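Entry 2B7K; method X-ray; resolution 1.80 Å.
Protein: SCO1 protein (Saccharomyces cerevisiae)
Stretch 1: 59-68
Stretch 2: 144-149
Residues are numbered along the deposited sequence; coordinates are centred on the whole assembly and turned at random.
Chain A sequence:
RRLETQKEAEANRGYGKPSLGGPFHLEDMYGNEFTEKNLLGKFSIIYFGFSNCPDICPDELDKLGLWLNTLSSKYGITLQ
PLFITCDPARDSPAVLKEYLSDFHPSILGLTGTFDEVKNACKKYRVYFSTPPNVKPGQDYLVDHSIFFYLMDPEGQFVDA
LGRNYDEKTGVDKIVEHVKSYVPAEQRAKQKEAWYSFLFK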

# COMPACT_ATOMS: atom_id res chain seq x y z
N ASP A 59 6.96 -0.91 11.98
CA ASP A 59 5.84 -0.48 12.82
C ASP A 59 4.58 -0.22 11.98
O ASP A 59 3.47 -0.55 12.41
CB ASP A 59 6.19 0.79 13.60
CG ASP A 59 7.27 0.56 14.64
OD1 ASP A 59 7.27 -0.51 15.29
OD2 ASP A 59 8.12 1.46 14.82
N GLU A 60 4.76 0.37 10.81
CA GLU A 60 3.62 0.67 9.93
C GLU A 60 3.01 -0.62 9.38
O GLU A 60 1.79 -0.76 9.32
CB GLU A 60 4.06 1.56 8.77
CG GLU A 60 4.46 2.97 9.17
CD GLU A 60 3.28 3.83 9.59
OE1 GLU A 60 2.67 3.55 10.65
OE2 GLU A 60 2.96 4.79 8.86
N LEU A 61 3.86 -1.54 8.94
CA LEU A 61 3.38 -2.80 8.39
C LEU A 61 2.67 -3.61 9.48
O LEU A 61 1.71 -4.32 9.21
CB LEU A 61 4.54 -3.60 7.79
CG LEU A 61 5.12 -3.00 6.50
CD1 LEU A 61 6.37 -3.76 6.12
CD2 LEU A 61 4.08 -3.06 5.38
N ASP A 62 3.14 -3.48 10.72
CA ASP A 62 2.50 -4.20 11.83
C ASP A 62 1.10 -3.63 12.01
O ASP A 62 0.13 -4.38 12.14
CB ASP A 62 3.30 -4.03 13.12
CG ASP A 62 4.39 -5.07 13.29
OD1 ASP A 62 5.19 -4.95 14.24
OD2 ASP A 62 4.44 -6.01 12.47
N LYS A 63 1.00 -2.30 12.01
CA LYS A 63 -0.29 -1.64 12.17
C LYS A 63 -1.24 -2.07 11.05
O LYS A 63 -2.42 -2.33 11.29
CB LYS A 63 -0.13 -0.12 12.17
CG LYS A 63 -1.43 0.65 12.43
CD LYS A 63 -1.21 2.16 12.56
CE LYS A 63 -0.66 2.77 11.27
NZ LYS A 63 -0.46 4.25 11.40
N LEU A 64 -0.72 -2.13 9.82
CA LEU A 64 -1.52 -2.53 8.67
C LEU A 64 -2.09 -3.94 8.86
O LEU A 64 -3.24 -4.21 8.52
CB LEU A 64 -0.69 -2.46 7.38
CG LEU A 64 -1.37 -2.93 6.09
CD1 LEU A 64 -2.59 -2.06 5.81
CD2 LEU A 64 -0.38 -2.87 4.92
N GLY A 65 -1.28 -4.84 9.41
CA GLY A 65 -1.75 -6.20 9.64
C GLY A 65 -2.91 -6.22 10.62
O GLY A 65 -3.86 -6.99 10.46
N LEU A 66 -2.85 -5.36 11.63
CA LEU A 66 -3.93 -5.29 12.61
C LEU A 66 -5.19 -4.80 11.91
O LEU A 66 -6.28 -5.33 12.14
CB LEU A 66 -3.56 -4.33 13.74
CG LEU A 66 -2.42 -4.76 14.67
CD1 LEU A 66 -2.25 -3.72 15.76
CD2 LEU A 66 -2.74 -6.12 15.29
N TRP A 67 -5.04 -3.78 11.07
CA TRP A 67 -6.17 -3.23 10.33
C TRP A 67 -6.81 -4.28 9.43
O TRP A 67 -8.03 -4.47 9.45
CB TRP A 67 -5.72 -2.06 9.44
CG TRP A 67 -5.40 -0.78 10.16
CD1 TRP A 67 -5.64 -0.47 11.46
CD2 TRP A 67 -4.78 0.38 9.58
NE1 TRP A 67 -5.22 0.82 11.74
CE2 TRP A 67 -4.68 1.36 10.60
CE3 TRP A 67 -4.30 0.69 8.30
CZ2 TRP A 67 -4.12 2.62 10.38
CZ3 TRP A 67 -3.74 1.94 8.07
CH2 TRP A 67 -3.66 2.90 9.11
N LEU A 68 -6.00 -4.96 8.63
CA LEU A 68 -6.51 -5.98 7.72
C LEU A 68 -7.32 -7.06 8.43
O LEU A 68 -8.41 -7.42 7.98
CB LEU A 68 -5.36 -6.62 6.95
CG LEU A 68 -4.63 -5.66 6.00
CD1 LEU A 68 -3.40 -6.34 5.41
CD2 LEU A 68 -5.58 -5.21 4.90
N HIS A 144 9.62 10.04 5.27
CA HIS A 144 8.48 10.20 4.37
C HIS A 144 7.72 8.91 4.03
O HIS A 144 6.79 8.92 3.23
CB HIS A 144 8.92 10.90 3.08
CG HIS A 144 9.29 12.34 3.29
ND1 HIS A 144 10.45 12.74 3.91
CD2 HIS A 144 8.61 13.48 2.99
CE1 HIS A 144 10.48 14.06 4.00
NE2 HIS A 144 9.38 14.53 3.45
N SER A 145 8.13 7.80 4.65
CA SER A 145 7.44 6.52 4.44
C SER A 145 6.44 6.46 5.59
O SER A 145 6.47 5.54 6.41
CB SER A 145 8.42 5.35 4.56
OG SER A 145 9.44 5.43 3.57
N ILE A 146 5.54 7.45 5.63
CA ILE A 146 4.58 7.54 6.71
C ILE A 146 3.09 7.50 6.38
O ILE A 146 2.27 7.48 7.29
CB ILE A 146 4.84 8.82 7.54
CG1 ILE A 146 4.80 10.04 6.62
CG2 ILE A 146 6.20 8.71 8.23
CD1 ILE A 146 5.05 11.36 7.32
N PHE A 147 2.71 7.50 5.10
CA PHE A 147 1.28 7.44 4.77
C PHE A 147 0.85 6.14 4.11
O PHE A 147 1.66 5.48 3.46
CB PHE A 147 0.87 8.55 3.79
CG PHE A 147 0.97 9.94 4.33
CD1 PHE A 147 2.06 10.74 4.02
CD2 PHE A 147 -0.04 10.45 5.14
CE1 PHE A 147 2.15 12.04 4.50
CE2 PHE A 147 0.04 11.76 5.63
CZ PHE A 147 1.14 12.55 5.31
N PHE A 148 -0.42 5.80 4.30
CA PHE A 148 -1.02 4.65 3.63
C PHE A 148 -1.95 5.35 2.64
O PHE A 148 -2.65 6.30 3.01
CB PHE A 148 -1.84 3.78 4.58
CG PHE A 148 -1.02 2.96 5.53
CD1 PHE A 148 -0.82 3.37 6.84
CD2 PHE A 148 -0.45 1.76 5.11
CE1 PHE A 148 -0.07 2.59 7.73
CE2 PHE A 148 0.31 0.98 5.98
CZ PHE A 148 0.49 1.40 7.30
N TYR A 149 -1.93 4.92 1.38
CA TYR A 149 -2.79 5.52 0.36
C TYR A 149 -3.93 4.58 0.01
O TYR A 149 -3.70 3.47 -0.47
CB TYR A 149 -1.97 5.85 -0.90
CG TYR A 149 -0.75 6.70 -0.61
CD1 TYR A 149 0.40 6.15 -0.05
CD2 TYR A 149 -0.76 8.07 -0.86
CE1 TYR A 149 1.50 6.94 0.27
CE2 TYR A 149 0.33 8.87 -0.55
CZ TYR A 149 1.46 8.30 0.02
OH TYR A 149 2.53 9.10 0.36

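Residues 59-68 are helical throughout, within a helix that extends beyond the stretch at both ends. Its backbone follows the i to i+4 pattern, for example Leu64 N to Glu60 O at 2.9 Å and Trp67 N to Lys63 O at 3.0 Å. The second stretch is loop or turn before it enters a strand at Phe148 and Tyr149. The backbones stay well apart. The nearest CA atoms are those of Glu60 and Ile146, at 7.6 Å. No hydrogen bond links the two stretches; the contact is mainly side-chain packing, with some approaches to backbone oxygens.

Phe148 is the centre of that packing. Its CA-to-CB bond points toward the helix, and its ring meets Glu60, Lys63, Leu64 and Trp67. These positions follow the helical repeat, and all four CA-to-CB bonds point toward the second stretch. Trp67 lies over one face of the Phe148 ring, with Trp67 CZ3 3.5 Å from Phe148 CD1. The pair is offset edge-to-face: the edge of Trp67 is directed at the face of Phe148, the planes are at 60°, and the centroids of the two six-membered rings are 5.0 Å apart. Leu64 CB adds an apolar contact, 3.8 Å from Phe148 CE2.

Two contacts lie at the ring edge, near its plane. Phe148 CZ comes within 3.2 Å of Glu60 O, the carbonyl oxygen that also accepts the bond from Leu64 N. Lys63 CE lies 3.6 Å from Phe148 CE1, so here the lysine contributes an aliphatic carbon. Its charged end, Lys63 NZ, forms a salt bridge with Glu60 OE1 at 3.3 Å, and the hydrogen bond within it is weak.

The other carboxylate oxygen, Glu60 OE2, is 3.2 Å from Ile146 O. Both atoms are acceptors, so this approach is not a hydrogen bond. The CA-to-CB bond of Ile146 points away from the helix.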